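DNA polymerase III, beta subunit (Thermotoga maritima, PDB 1VPK) probably tethers DNA polymerases and other proteins to DNA and makes them processive, as a ring-shaped head-to-tail homodimer that encircles the duplex. Local coordinates at residues 17-22 with 97-102; 27-32 with 56-61; 135-140 with 197-202; 258-263 with 369-374; 283-288 with 303-308. One frame throughout, in Å; residues are numbered along the deposited sequence. Where two conformers were deposited one is given.

Interaction 1: residues 17-22 with 97-102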
# COMPACT_ATOMS: atom_id res chain seq x y z
N VAL A 17 -12.23 4.08 31.70
CA VAL A 17 -12.88 4.59 30.47
C VAL A 17 -13.08 3.42 29.48
O VAL A 17 -12.32 2.46 29.48
CB VAL A 17 -11.98 5.71 29.84
CG1 VAL A 17 -10.64 5.18 29.50
CG2 VAL A 17 -12.67 6.41 28.59
N THR A 18 -14.09 3.49 28.63
CA THR A 18 -14.25 2.46 27.63
C THR A 18 -13.14 2.66 26.65
O THR A 18 -12.68 3.79 26.43
CB THR A 18 -15.57 2.56 26.85
OG1 THR A 18 -15.57 3.79 26.11
CG2 THR A 18 -16.77 2.50 27.81
N THR A 19 -12.69 1.55 26.08
CA THR A 19 -11.56 1.58 25.15
C THR A 19 -11.92 2.34 23.87
O THR A 19 -11.14 3.10 23.33
CB THR A 19 -11.15 0.17 24.84
OG1 THR A 19 -10.75 -0.44 26.07
CG2 THR A 19 -10.01 0.16 23.87
N LEU A 20 -13.13 2.14 23.41
CA LEU A 20 -13.66 2.85 22.25
C LEU A 20 -13.61 4.39 22.41
O LEU A 20 -13.19 5.12 21.47
CB LEU A 20 -15.08 2.34 21.98
CG LEU A 20 -15.69 2.88 20.69
CD1 LEU A 20 -14.87 2.44 19.44
CD2 LEU A 20 -17.12 2.39 20.61
N GLU A 21 -13.97 4.88 23.60
CA GLU A 21 -13.90 6.33 23.92
C GLU A 21 -12.47 6.86 23.89
O GLU A 21 -12.21 7.91 23.31
CB GLU A 21 -14.52 6.62 25.27
CG GLU A 21 -14.42 8.06 25.74
CD GLU A 21 -15.16 9.10 24.90
OE1 GLU A 21 -15.98 8.77 24.01
OE2 GLU A 21 -14.97 10.29 25.21
N LEU A 22 -11.56 6.16 24.58
CA LEU A 22 -10.19 6.56 24.61
C LEU A 22 -9.61 6.57 23.22
O LEU A 22 -8.87 7.49 22.87
CB LEU A 22 -9.36 5.61 25.53
CG LEU A 22 -7.91 6.00 25.78
CD1 LEU A 22 -7.82 7.36 26.51
CD2 LEU A 22 -7.18 4.89 26.58
N GLU A 97 -13.11 -4.14 26.28
CA GLU A 97 -14.12 -3.05 26.23
C GLU A 97 -13.76 -1.89 27.18
O GLU A 97 -14.10 -0.73 26.91
CB GLU A 97 -15.51 -3.56 26.64
CG GLU A 97 -16.27 -4.19 25.52
CD GLU A 97 -17.63 -4.66 25.93
OE1 GLU A 97 -18.35 -3.95 26.74
OE2 GLU A 97 -18.06 -5.76 25.44
N ILE A 98 -13.04 -2.20 28.28
CA ILE A 98 -12.65 -1.23 29.30
C ILE A 98 -11.15 -1.11 29.41
O ILE A 98 -10.39 -2.10 29.25
CB ILE A 98 -13.21 -1.62 30.69
CG1 ILE A 98 -14.72 -1.89 30.64
CG2 ILE A 98 -12.86 -0.58 31.75
CD1 ILE A 98 -15.50 -0.79 30.05
N THR A 99 -10.71 0.12 29.66
CA THR A 99 -9.32 0.48 29.86
C THR A 99 -9.20 1.25 31.15
O THR A 99 -10.06 2.08 31.47
CB THR A 99 -8.76 1.33 28.71
OG1 THR A 99 -8.66 0.54 27.51
CG2 THR A 99 -7.37 1.82 29.07
N GLU A 100 -8.16 0.93 31.93
CA GLU A 100 -7.87 1.57 33.20
C GLU A 100 -6.50 2.30 33.07
O GLU A 100 -5.53 1.72 32.59
CB GLU A 100 -7.87 0.52 34.33
CG GLU A 100 -9.27 0.22 34.84
CD GLU A 100 -9.33 -0.80 35.99
OE1 GLU A 100 -8.38 -1.64 36.13
OE2 GLU A 100 -10.36 -0.79 36.74
N LEU A 101 -6.47 3.57 33.47
CA LEU A 101 -5.26 4.38 33.46
C LEU A 101 -4.88 4.77 34.88
O LEU A 101 -5.73 5.07 35.73
CB LEU A 101 -5.46 5.69 32.73
CG LEU A 101 -6.07 5.73 31.35
CD1 LEU A 101 -6.19 7.21 31.01
CD2 LEU A 101 -5.16 5.00 30.39
N SER A 102 -3.58 4.73 35.15
CA SER A 102 -3.11 5.13 36.46
C SER A 102 -1.65 5.49 36.32
O SER A 102 -1.09 5.35 35.25
CB SER A 102 -3.31 4.02 37.51
OG SER A 102 -2.66 2.81 37.16
O HOH W 1 -14.86 -0.12 24.52
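Thr19 and Thr99 share one first-torsion setting (chi1 -61° and -69°), which places each OG1 anti to its carbonyl carbon and beside its backbone N. The two side chains cross at about a right angle, and the hydroxyls meet: Thr99 OG1 donates to Thr19 OG1 over 2.7 Å. Thr19 OG1 is also hydrogen-bonded to the carbonyl O of Asp96, so it joins the Thr99 hydroxyl to the Asp96 carbonyl; both threonines are buried. An alanine in place of Thr19 would probably leave the Thr99 hydroxyl and the Asp96 carbonyl without this shared mate. Next to it the backbones pair antiparallel, with Val17 N to Thr99 O at 3.0 Å and Thr99 N to Val17 O at 2.8 Å. Where the strand gives way to helix, Thr19 N binds Glu97 O at 2.8 Å from 44° above the carbonyl plane, and water 1 links the same oxygen to Leu20 N. Thr18 is the N-cap, its OG1 accepting from Glu21 N. Farther in, Leu22 CD2 lies 4.0 Å from Thr99 CG2 and 4.3 Å from Leu101 CD2. The contact thus ties the start of helix 19-29 to strand 98-104, which is flanked by strands 13-18 and 107-112.

Interaction 2: residues 27-32 with 56-61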
# COMPACT_ATOMS: atom_id res chain seq x y z
N THR A 27 -7.50 9.49 18.63
CA THR A 27 -7.53 9.58 17.18
C THR A 27 -7.91 10.97 16.72
O THR A 27 -7.28 11.54 15.81
CB THR A 27 -8.54 8.55 16.59
OG1 THR A 27 -8.09 7.24 16.95
CG2 THR A 27 -8.61 8.59 15.11
N ILE A 28 -8.93 11.53 17.35
CA ILE A 28 -9.39 12.85 16.99
C ILE A 28 -8.36 13.94 17.17
O ILE A 28 -8.24 14.84 16.33
CB ILE A 28 -10.66 13.22 17.77
CG1 ILE A 28 -11.79 12.43 17.19
CG2 ILE A 28 -10.96 14.76 17.67
CD1 ILE A 28 -13.07 12.41 18.01
N ALA A 29 -7.65 13.89 18.29
CA ALA A 29 -6.57 14.83 18.60
C ALA A 29 -5.29 14.66 17.81
O ALA A 29 -4.51 15.61 17.71
CB ALA A 29 -6.26 14.79 20.10
N SER A 30 -5.09 13.48 17.22
CA SER A 30 -3.80 13.07 16.73
C SER A 30 -3.22 13.92 15.61
O SER A 30 -2.03 14.04 15.53
CB SER A 30 -3.79 11.60 16.28
OG SER A 30 -4.68 11.43 15.23
N LYS A 31 -4.07 14.54 14.77
CA LYS A 31 -3.53 15.26 13.63
C LYS A 31 -3.18 16.74 13.95
O LYS A 31 -2.78 17.51 13.08
CB LYS A 31 -4.43 15.11 12.40
CG LYS A 31 -4.44 13.68 11.85
CD LYS A 31 -4.76 13.67 10.38
CE LYS A 31 -4.55 12.32 9.65
NZ LYS A 31 -4.67 12.62 8.13
N ALA A 32 -3.32 17.11 15.21
CA ALA A 32 -2.87 18.41 15.71
C ALA A 32 -1.46 18.28 16.34
O ALA A 32 -0.86 19.27 16.74
CB ALA A 32 -3.83 18.95 16.69
N ILE A 56 -7.71 15.22 26.96
CA ILE A 56 -6.56 14.91 26.11
C ILE A 56 -6.40 16.08 25.10
O ILE A 56 -7.39 16.45 24.42
CB ILE A 56 -6.79 13.63 25.35
CG1 ILE A 56 -6.79 12.45 26.35
CG2 ILE A 56 -5.75 13.44 24.25
CD1 ILE A 56 -7.31 11.12 25.76
N CYS A 57 -5.19 16.65 25.04
CA CYS A 57 -4.90 17.78 24.12
C CYS A 57 -3.71 17.50 23.19
O CYS A 57 -2.81 16.69 23.49
CB CYS A 57 -4.62 19.04 24.89
SG CYS A 57 -5.91 19.52 26.07
N ALA A 58 -3.71 18.19 22.06
CA ALA A 58 -2.54 18.18 21.17
C ALA A 58 -2.48 19.54 20.50
O ALA A 58 -3.53 20.17 20.23
CB ALA A 58 -2.71 17.15 20.15
N THR A 59 -1.27 20.03 20.26
CA THR A 59 -1.09 21.23 19.48
C THR A 59 0.27 21.22 18.81
O THR A 59 1.23 20.64 19.33
CB THR A 59 -1.22 22.48 20.36
OG1 THR A 59 -1.25 23.65 19.53
CG2 THR A 59 -0.03 22.63 21.36
N ASP A 60 0.34 21.93 17.71
CA ASP A 60 1.60 22.37 17.11
C ASP A 60 1.76 23.87 17.12
O ASP A 60 2.55 24.40 16.39
CB ASP A 60 1.67 21.87 15.67
CG ASP A 60 0.59 22.46 14.79
OD1 ASP A 60 -0.10 23.43 15.18
OD2 ASP A 60 0.43 21.94 13.66
N LEU A 61 1.01 24.56 17.97
CA LEU A 61 1.04 26.02 18.07
C LEU A 61 0.27 26.78 16.97
O LEU A 61 0.04 27.99 17.09
CB LEU A 61 2.47 26.59 18.19
CG LEU A 61 3.39 26.02 19.30
CD1 LEU A 61 4.60 26.86 19.40
CD2 LEU A 61 2.68 25.99 20.64
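Ala32 O comes within 3.1 Å of Asp60 N, yet the angle at the hydrogen is too poor for a hydrogen bond. The same oxygen lies equally near the carbonyl carbon of Thr59, at 3.1 Å, so the two backbones touch without pairing. None of the polar atoms of segment 27-32 is hydrogen-bonded to segment 56-61.

What joins them is mostly methyl groups. Ala58 CB points toward segment 27-32 and approaches Ala29 O to 3.4 Å. That oxygen accepts from Ala32 N at 3.1 Å, so the methyl lies against a carbonyl already engaged within its own segment. Ala58 CB also meets Ala32 CB at 4.1 Å and Ala29 CB at 4.3 Å, and so lies against two alanines at once. Ile56 CG2 extends the apolar surface, 4.4 Å from Ala29 CB, while Val65 of the adjacent strand 63-68 packs on both Ala29 and Ala32.

Thr59 and Asp60 turn their polar ends to other partners. Thr59 OG1 accepts from Leu61 N, an ST turn, and is hydrogen-bonded to Thr63 O. In Asp60, chi1 of 63° places CG between the backbone N and the carbonyl carbon, where it lies 4.0 Å from Ala32 O. Its OD1 is hydrogen-bonded to the backbone N atoms of Glu62 and Thr63, and OD2 forms a salt bridge with Lys208 of helix 207-218.

Chemically, then, segment 27-32 is held to the strand by shape and burial of small groups, while directional bonds and charge serve the flanking turn and the junction with the central domain.

Interaction 3: residues 135-140 with 197-202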
# COMPACT_ATOMS: atom_id res chain seq x y z
N SER A 135 -15.55 35.86 20.44
CA SER A 135 -16.76 36.19 19.72
C SER A 135 -16.41 36.73 18.36
O SER A 135 -15.43 37.46 18.20
CB SER A 135 -17.55 37.26 20.45
OG SER A 135 -16.73 38.40 20.59
N GLY A 136 -17.23 36.40 17.38
CA GLY A 136 -17.03 36.92 16.04
C GLY A 136 -18.17 36.52 15.15
O GLY A 136 -19.28 36.95 15.35
N ILE A 137 -17.87 35.73 14.14
CA ILE A 137 -18.86 35.25 13.17
C ILE A 137 -19.02 33.77 13.49
O ILE A 137 -18.02 33.09 13.74
CB ILE A 137 -18.30 35.52 11.75
CG1 ILE A 137 -18.62 36.96 11.35
CG2 ILE A 137 -18.78 34.52 10.70
CD1 ILE A 137 -17.38 37.78 11.00
N THR A 138 -20.25 33.30 13.57
CA THR A 138 -20.51 31.90 13.89
C THR A 138 -21.64 31.29 13.04
O THR A 138 -22.58 32.00 12.60
CB THR A 138 -20.76 31.69 15.43
OG1 THR A 138 -20.82 30.30 15.71
CG2 THR A 138 -22.00 32.33 15.89
N PHE A 139 -21.51 29.99 12.76
CA PHE A 139 -22.56 29.23 12.09
C PHE A 139 -22.49 27.76 12.43
O PHE A 139 -21.45 27.24 12.83
CB PHE A 139 -22.52 29.46 10.57
CG PHE A 139 -21.22 29.04 9.94
CD1 PHE A 139 -20.16 29.92 9.87
CD2 PHE A 139 -21.07 27.75 9.40
CE1 PHE A 139 -18.94 29.53 9.31
CE2 PHE A 139 -19.85 27.35 8.84
CZ PHE A 139 -18.79 28.24 8.79
N GLU A 140 -23.61 27.08 12.32
CA GLU A 140 -23.65 25.63 12.41
C GLU A 140 -23.65 25.05 10.99
O GLU A 140 -24.23 25.64 10.09
CB GLU A 140 -24.90 25.17 13.17
CG GLU A 140 -24.71 25.19 14.69
CD GLU A 140 -25.70 24.29 15.44
OE1 GLU A 140 -26.89 24.20 15.04
OE2 GLU A 140 -25.28 23.70 16.45
N ASN A 197 -26.28 30.65 7.51
CA ASN A 197 -25.25 31.60 7.95
C ASN A 197 -25.67 33.05 7.76
O ASN A 197 -26.17 33.43 6.69
CB ASN A 197 -23.93 31.36 7.23
CG ASN A 197 -22.82 32.29 7.70
OD1 ASN A 197 -22.39 32.27 8.89
ND2 ASN A 197 -22.33 33.11 6.79
N GLU A 198 -25.45 33.86 8.81
CA GLU A 198 -25.87 35.25 8.81
C GLU A 198 -24.86 36.18 8.12
O GLU A 198 -25.24 36.97 7.29
CB GLU A 198 -26.18 35.73 10.23
CG GLU A 198 -27.14 36.91 10.30
N GLU A 199 -23.57 36.09 8.46
CA GLU A 199 -22.63 37.17 8.09
C GLU A 199 -21.60 36.77 7.07
O GLU A 199 -21.27 35.60 6.93
CB GLU A 199 -21.90 37.67 9.34
CG GLU A 199 -22.81 38.15 10.48
CD GLU A 199 -23.56 39.42 10.14
OE1 GLU A 199 -23.11 40.14 9.22
OE2 GLU A 199 -24.59 39.72 10.81
N GLU A 200 -21.04 37.76 6.40
CA GLU A 200 -19.95 37.55 5.49
C GLU A 200 -18.62 37.54 6.15
O GLU A 200 -18.38 38.28 7.09
CB GLU A 200 -19.86 38.63 4.45
CG GLU A 200 -20.81 38.38 3.40
CD GLU A 200 -20.64 39.38 2.32
OE1 GLU A 200 -19.46 39.80 2.13
OE2 GLU A 200 -21.67 39.70 1.70
N ALA A 201 -17.73 36.71 5.60
CA ALA A 201 -16.40 36.50 6.15
C ALA A 201 -15.60 35.63 5.23
O ALA A 201 -16.16 34.86 4.44
CB ALA A 201 -16.48 35.85 7.54
N SER A 202 -14.27 35.73 5.33
CA SER A 202 -13.37 34.79 4.64
C SER A 202 -12.04 34.69 5.39
O SER A 202 -11.66 35.61 6.12
CB SER A 202 -13.16 35.23 3.18
OG SER A 202 -12.36 36.39 3.15
O HOH W 2 -25.07 32.25 11.51
O HOH W 3 -22.24 34.39 10.31
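Ile137 and Phe139 make the first shell, each against a different part of 197-202. Ile137 CG1 touches Glu199 CB at 3.9 Å, the two side chains crossing at about a right angle, and Ile137 CD1 and CG2 share Ala201 CB, with CD1 at 4.1 Å. On the other side of Thr138, Asn197 OD1 lies 3.3 Å from Phe139 CB and 3.4 Å from Phe139 CD1; the ring and amide planes stand 78° apart.

The second shell fixes that amide. Asn197 ND2 donates to Glu199 O at 2.7 Å in a bent bond (138° at the hydrogen) and is also hydrogen-bonded to His174 O, while water 3 donates to Asn197 OD1 and, weakly, to Thr138 O, and accepts from Glu199 N. Water 2 donates a hydrogen bond to Thr138 O at 2.7 Å and accepts from Glu198 N. An alanine at Asn197 would probably leave Glu199 O and His174 O without their amide donor, deprive water 3 of an acceptor and open a gap beside Phe139.

Phe139 also packs on Val227 and Leu173, which belong to different sheets. Strands 137-142 and 201-206, each outermost in its own sheet within the chain, lead directly into helices 143-153 and 207-218, consistent with the repeated strand-helix architecture of this family.

Interaction 4: residues 258-263 with 369-374; sequences VIPETF and LYIVMP
Ile371 is the centre of the tight part of this contact, and three consecutive residues of 258-263 close on it. Its CG2 lies 3.7 Å from Val258 O and 4.1 Å from Val258 CG2. Its CG1, anti to the carbonyl carbon (chi1 -57°), meets Ile259 CG1 at 4.0 Å, the two side chains crossing at about a right angle. The outermost carbon, CD1, is turned by chi2 of -71° to lie 4.0 Å from Ile259 CA and 4.1 Å from Pro260 CD, the proline and isoleucine approaching tip to tip. All these approaches are van der Waals, with carbon against carbon except at Val258 O.

Away from Ile371 the fit slackens. Ile259 CD1 reaches Leu369 CD1 only at 4.5 Å, and both side chains remain partly exposed while also leaning on Gln359. Beyond Pro260 the loop leaves the strand, and Glu261 and Thr262 are exposed in the dimer. The buried isoleucine is thus covered in part by a partly exposed loop; Leu188 and Gln359 of the adjacent strands, and Pro357 of a loop, also pack on it.

Strand 368-372 pairs with strand 187-194 of the central domain and with strand 358-362 of the C-terminal domain. The connection between strands 241-246 and 265-270 therefore lies over a sheet that runs unbroken across the domain junction, a hallmark of this ring-forming fold.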
# COMPACT_ATOMS: atom_id res chain seq x y z
N VAL A 258 -8.91 32.84 -12.91
CA VAL A 258 -8.64 31.65 -13.71
C VAL A 258 -9.88 30.82 -14.03
O VAL A 258 -9.79 29.77 -14.68
CB VAL A 258 -7.56 30.76 -13.04
CG1 VAL A 258 -6.40 31.63 -12.59
CG2 VAL A 258 -8.13 29.93 -11.82
N ILE A 259 -11.03 31.24 -13.50
CA ILE A 259 -12.27 30.56 -13.81
C ILE A 259 -12.88 31.27 -15.02
O ILE A 259 -13.36 32.38 -14.87
CB ILE A 259 -13.23 30.58 -12.62
CG1 ILE A 259 -12.56 29.92 -11.41
CG2 ILE A 259 -14.57 29.91 -12.99
CD1 ILE A 259 -13.37 30.01 -10.20
N PRO A 260 -12.80 30.67 -16.21
CA PRO A 260 -13.35 31.34 -17.39
C PRO A 260 -14.84 31.58 -17.32
O PRO A 260 -15.55 30.84 -16.66
CB PRO A 260 -13.02 30.38 -18.53
CG PRO A 260 -11.81 29.62 -18.02
CD PRO A 260 -12.18 29.38 -16.58
N GLU A 261 -15.30 32.66 -17.97
CA GLU A 261 -16.71 33.01 -17.93
C GLU A 261 -17.47 32.45 -19.12
O GLU A 261 -18.70 32.33 -19.08
CB GLU A 261 -16.90 34.53 -17.84
CG GLU A 261 -16.95 35.07 -16.42
CD GLU A 261 -15.60 35.26 -15.79
OE1 GLU A 261 -14.80 36.07 -16.32
OE2 GLU A 261 -15.34 34.62 -14.74
N THR A 262 -16.76 32.09 -20.19
CA THR A 262 -17.40 31.45 -21.32
C THR A 262 -16.49 30.34 -21.83
O THR A 262 -15.36 30.17 -21.31
CB THR A 262 -17.79 32.48 -22.46
OG1 THR A 262 -16.66 32.78 -23.26
CG2 THR A 262 -18.34 33.80 -21.88
N PHE A 263 -17.02 29.54 -22.76
CA PHE A 263 -16.33 28.39 -23.39
C PHE A 263 -16.34 28.56 -24.91
O PHE A 263 -17.25 29.17 -25.43
CB PHE A 263 -17.00 27.02 -23.01
CG PHE A 263 -18.27 26.67 -23.81
CD1 PHE A 263 -19.53 26.90 -23.28
CD2 PHE A 263 -18.21 26.07 -25.07
CE1 PHE A 263 -20.65 26.58 -24.00
CE2 PHE A 263 -19.34 25.74 -25.77
CZ PHE A 263 -20.55 26.00 -25.25
N LEU A 369 -16.69 22.54 -8.88
CA LEU A 369 -15.96 22.74 -10.13
C LEU A 369 -14.45 22.73 -9.93
O LEU A 369 -13.92 23.04 -8.83
CB LEU A 369 -16.38 24.02 -10.84
CG LEU A 369 -15.90 25.38 -10.39
CD1 LEU A 369 -14.48 25.70 -10.84
CD2 LEU A 369 -16.82 26.39 -10.96
N TYR A 370 -13.78 22.33 -11.00
CA TYR A 370 -12.34 22.13 -11.01
C TYR A 370 -11.74 22.86 -12.17
O TYR A 370 -12.32 22.86 -13.21
CB TYR A 370 -11.99 20.62 -11.09
CG TYR A 370 -12.61 19.92 -9.92
CD1 TYR A 370 -11.96 19.87 -8.70
CD2 TYR A 370 -13.91 19.38 -10.00
CE1 TYR A 370 -12.57 19.24 -7.57
CE2 TYR A 370 -14.50 18.75 -8.89
CZ TYR A 370 -13.84 18.71 -7.70
OH TYR A 370 -14.39 18.10 -6.61
N ILE A 371 -10.56 23.44 -11.98
CA ILE A 371 -9.81 24.14 -13.04
C ILE A 371 -8.44 23.44 -13.14
O ILE A 371 -7.82 23.11 -12.09
CB ILE A 371 -9.59 25.65 -12.70
CG1 ILE A 371 -10.93 26.37 -12.46
CG2 ILE A 371 -8.74 26.33 -13.79
CD1 ILE A 371 -11.74 26.58 -13.67
N VAL A 372 -8.02 23.13 -14.37
CA VAL A 372 -6.67 22.64 -14.65
C VAL A 372 -6.05 23.55 -15.73
O VAL A 372 -6.68 23.86 -16.73
CB VAL A 372 -6.66 21.16 -15.12
CG1 VAL A 372 -5.23 20.61 -15.16
CG2 VAL A 372 -7.46 20.27 -14.16
N MET A 373 -4.83 24.02 -15.49
CA MET A 373 -4.12 24.87 -16.42
C MET A 373 -3.46 23.95 -17.43
O MET A 373 -3.03 22.86 -17.06
CB MET A 373 -3.04 25.66 -15.67
CG MET A 373 -3.57 26.52 -14.51
SD MET A 373 -4.76 27.81 -14.97
CE MET A 373 -3.83 28.55 -16.33
N PRO A 374 -3.36 24.37 -18.70
CA PRO A 374 -2.74 23.54 -19.70
C PRO A 374 -1.24 23.65 -19.70
O PRO A 374 -0.70 24.54 -19.06
CB PRO A 374 -3.29 24.08 -21.01
CG PRO A 374 -3.59 25.46 -20.77
CD PRO A 374 -3.83 25.64 -19.28

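Interaction 5: residues 283-288 with 303-308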
# COMPACT_ATOMS: atom_id res chain seq x y z
N VAL A 283 0.74 5.12 -19.35
CA VAL A 283 1.77 4.13 -19.59
C VAL A 283 2.98 4.79 -20.26
O VAL A 283 4.12 4.49 -19.92
CB VAL A 283 1.24 2.95 -20.42
CG1 VAL A 283 2.42 2.03 -20.87
CG2 VAL A 283 0.24 2.17 -19.62
N ILE A 284 2.74 5.70 -21.21
CA ILE A 284 3.81 6.42 -21.90
C ILE A 284 4.15 7.75 -21.22
O ILE A 284 5.31 8.09 -21.10
CB ILE A 284 3.51 6.62 -23.42
CG1 ILE A 284 3.55 5.27 -24.13
CG2 ILE A 284 4.52 7.64 -24.08
CD1 ILE A 284 4.81 4.51 -24.04
N ALA A 285 3.13 8.47 -20.75
CA ALA A 285 3.36 9.78 -20.14
C ALA A 285 4.24 9.72 -18.87
O ALA A 285 5.08 10.64 -18.64
CB ALA A 285 2.03 10.48 -19.86
N SER A 286 4.10 8.66 -18.09
CA SER A 286 4.85 8.49 -16.84
C SER A 286 6.31 8.26 -17.06
O SER A 286 7.12 8.42 -16.13
CB SER A 286 4.26 7.37 -15.97
OG SER A 286 3.04 7.86 -15.36
N LYS A 287 6.67 7.88 -18.29
CA LYS A 287 8.05 7.69 -18.64
C LYS A 287 8.87 8.98 -18.69
O LYS A 287 10.07 8.94 -18.49
CB LYS A 287 8.17 6.91 -19.97
CG LYS A 287 7.89 5.43 -19.83
CD LYS A 287 9.11 4.73 -19.24
CE LYS A 287 8.76 3.46 -18.48
NZ LYS A 287 9.77 3.19 -17.44
N GLY A 288 8.24 10.12 -18.95
CA GLY A 288 8.98 11.37 -18.89
C GLY A 288 8.24 12.61 -19.31
O GLY A 288 8.39 13.66 -18.69
N LEU A 303 -6.44 11.12 -27.30
CA LEU A 303 -5.47 11.44 -26.28
C LEU A 303 -4.12 10.90 -26.74
O LEU A 303 -4.02 9.73 -27.09
CB LEU A 303 -5.81 10.84 -24.90
CG LEU A 303 -7.13 11.05 -24.13
CD1 LEU A 303 -6.95 11.17 -22.66
CD2 LEU A 303 -7.93 12.17 -24.67
N VAL A 304 -3.09 11.74 -26.74
CA VAL A 304 -1.83 11.37 -27.31
C VAL A 304 -0.72 11.63 -26.31
O VAL A 304 -0.64 12.74 -25.75
CB VAL A 304 -1.55 12.17 -28.60
CG1 VAL A 304 -0.13 11.87 -29.17
CG2 VAL A 304 -2.63 11.88 -29.61
N SER A 305 0.13 10.64 -26.09
CA SER A 305 1.36 10.86 -25.31
C SER A 305 2.57 10.24 -26.01
O SER A 305 2.48 9.20 -26.67
CB SER A 305 1.17 10.37 -23.86
OG SER A 305 2.26 10.78 -23.02
N LYS A 306 3.73 10.90 -25.90
CA LYS A 306 4.92 10.43 -26.58
C LYS A 306 6.08 10.49 -25.63
O LYS A 306 6.18 11.40 -24.81
CB LYS A 306 5.26 11.25 -27.82
CG LYS A 306 4.12 11.45 -28.76
CD LYS A 306 4.51 12.29 -29.99
CE LYS A 306 3.23 12.59 -30.85
NZ LYS A 306 3.61 12.98 -32.25
N SER A 307 6.91 9.47 -25.72
CA SER A 307 8.18 9.41 -25.03
C SER A 307 9.22 9.19 -26.10
O SER A 307 9.11 8.21 -26.86
CB SER A 307 8.20 8.26 -24.05
OG SER A 307 9.52 7.80 -23.89
N PRO A 308 10.25 10.06 -26.14
CA PRO A 308 11.28 9.94 -27.15
C PRO A 308 11.78 8.50 -27.24
O PRO A 308 11.96 7.93 -28.31
CB PRO A 308 12.44 10.86 -26.63
CG PRO A 308 11.78 11.83 -25.72
CD PRO A 308 10.52 11.15 -25.17
O HOH W 4 6.90 10.23 -21.96
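Ala285 and Ser305 mark the closest backbone approach, with 5.6 Å between their CA atoms, where helix 271-285 meets the extended strand 300-307. From Ala285 to Gly288 the chain makes a type I beta turn, closed by Gly288 N to Ala285 O at 3.2 Å. The two main chains are joined through solvent: water 4 donates to Ile284 O at 2.8 Å and to Lys306 O at 3.2 Å.

Among the side chains, Ile284 reaches across with CG2, which lies anti to the backbone N (CG1 has chi1 -68°). This methyl rests on the strand backbone, 3.4 Å from Ser307 N, and also meets Ser307 CB at 3.7 Å. Ser305 OG, anti to its backbone N (chi1 -170°), lies against both CA and CB of Ala285, each at 3.2 Å. Ser307 OG is 4.2 Å from Lys287 CB. Both hydroxyls have polar partners farther off: Ser305 OG is hydrogen-bonded to Ser291 O, which helps to fix its rotation, and Ser307 OG to Tyr310 N. The amine of Lys287 leaves the contact, with Tyr310 as its cation-pi partner and Asp85 of the second subunit hydrogen-bonded to NZ.

Strand 300-307 runs between strands 292-296 and 311-318. Val313 of the latter packs on both Ile284 and Ser305, and because Val283 touches Phe117 of the second subunit while Ile284 and Lys287 touch its Val86, this helix-to-sheet contact of the C-terminal domain forms part of the dimer interface.

Following the chain from the N terminus, interaction 1 closes a long loop within the N-terminal domain, and interaction 2 is nested inside it. Both use helix 19-29, and they touch where Leu22 CD1 lies 3.9 Å from Ile56 CD1. Interaction 3 opens only after both have closed and closes its own loop of 56 residues, joining two sheets; one also contains strand 53-59, the other strand 368-372. Interaction 4 then spans most of the C-terminal domain and encloses interaction 5, about 25 Å away between centres. None of the loops cross. Interactions 1 and 5 lie on opposite sides of the chain's centre, about 54 Å apart between centres, with interaction 5 beside the second subunit.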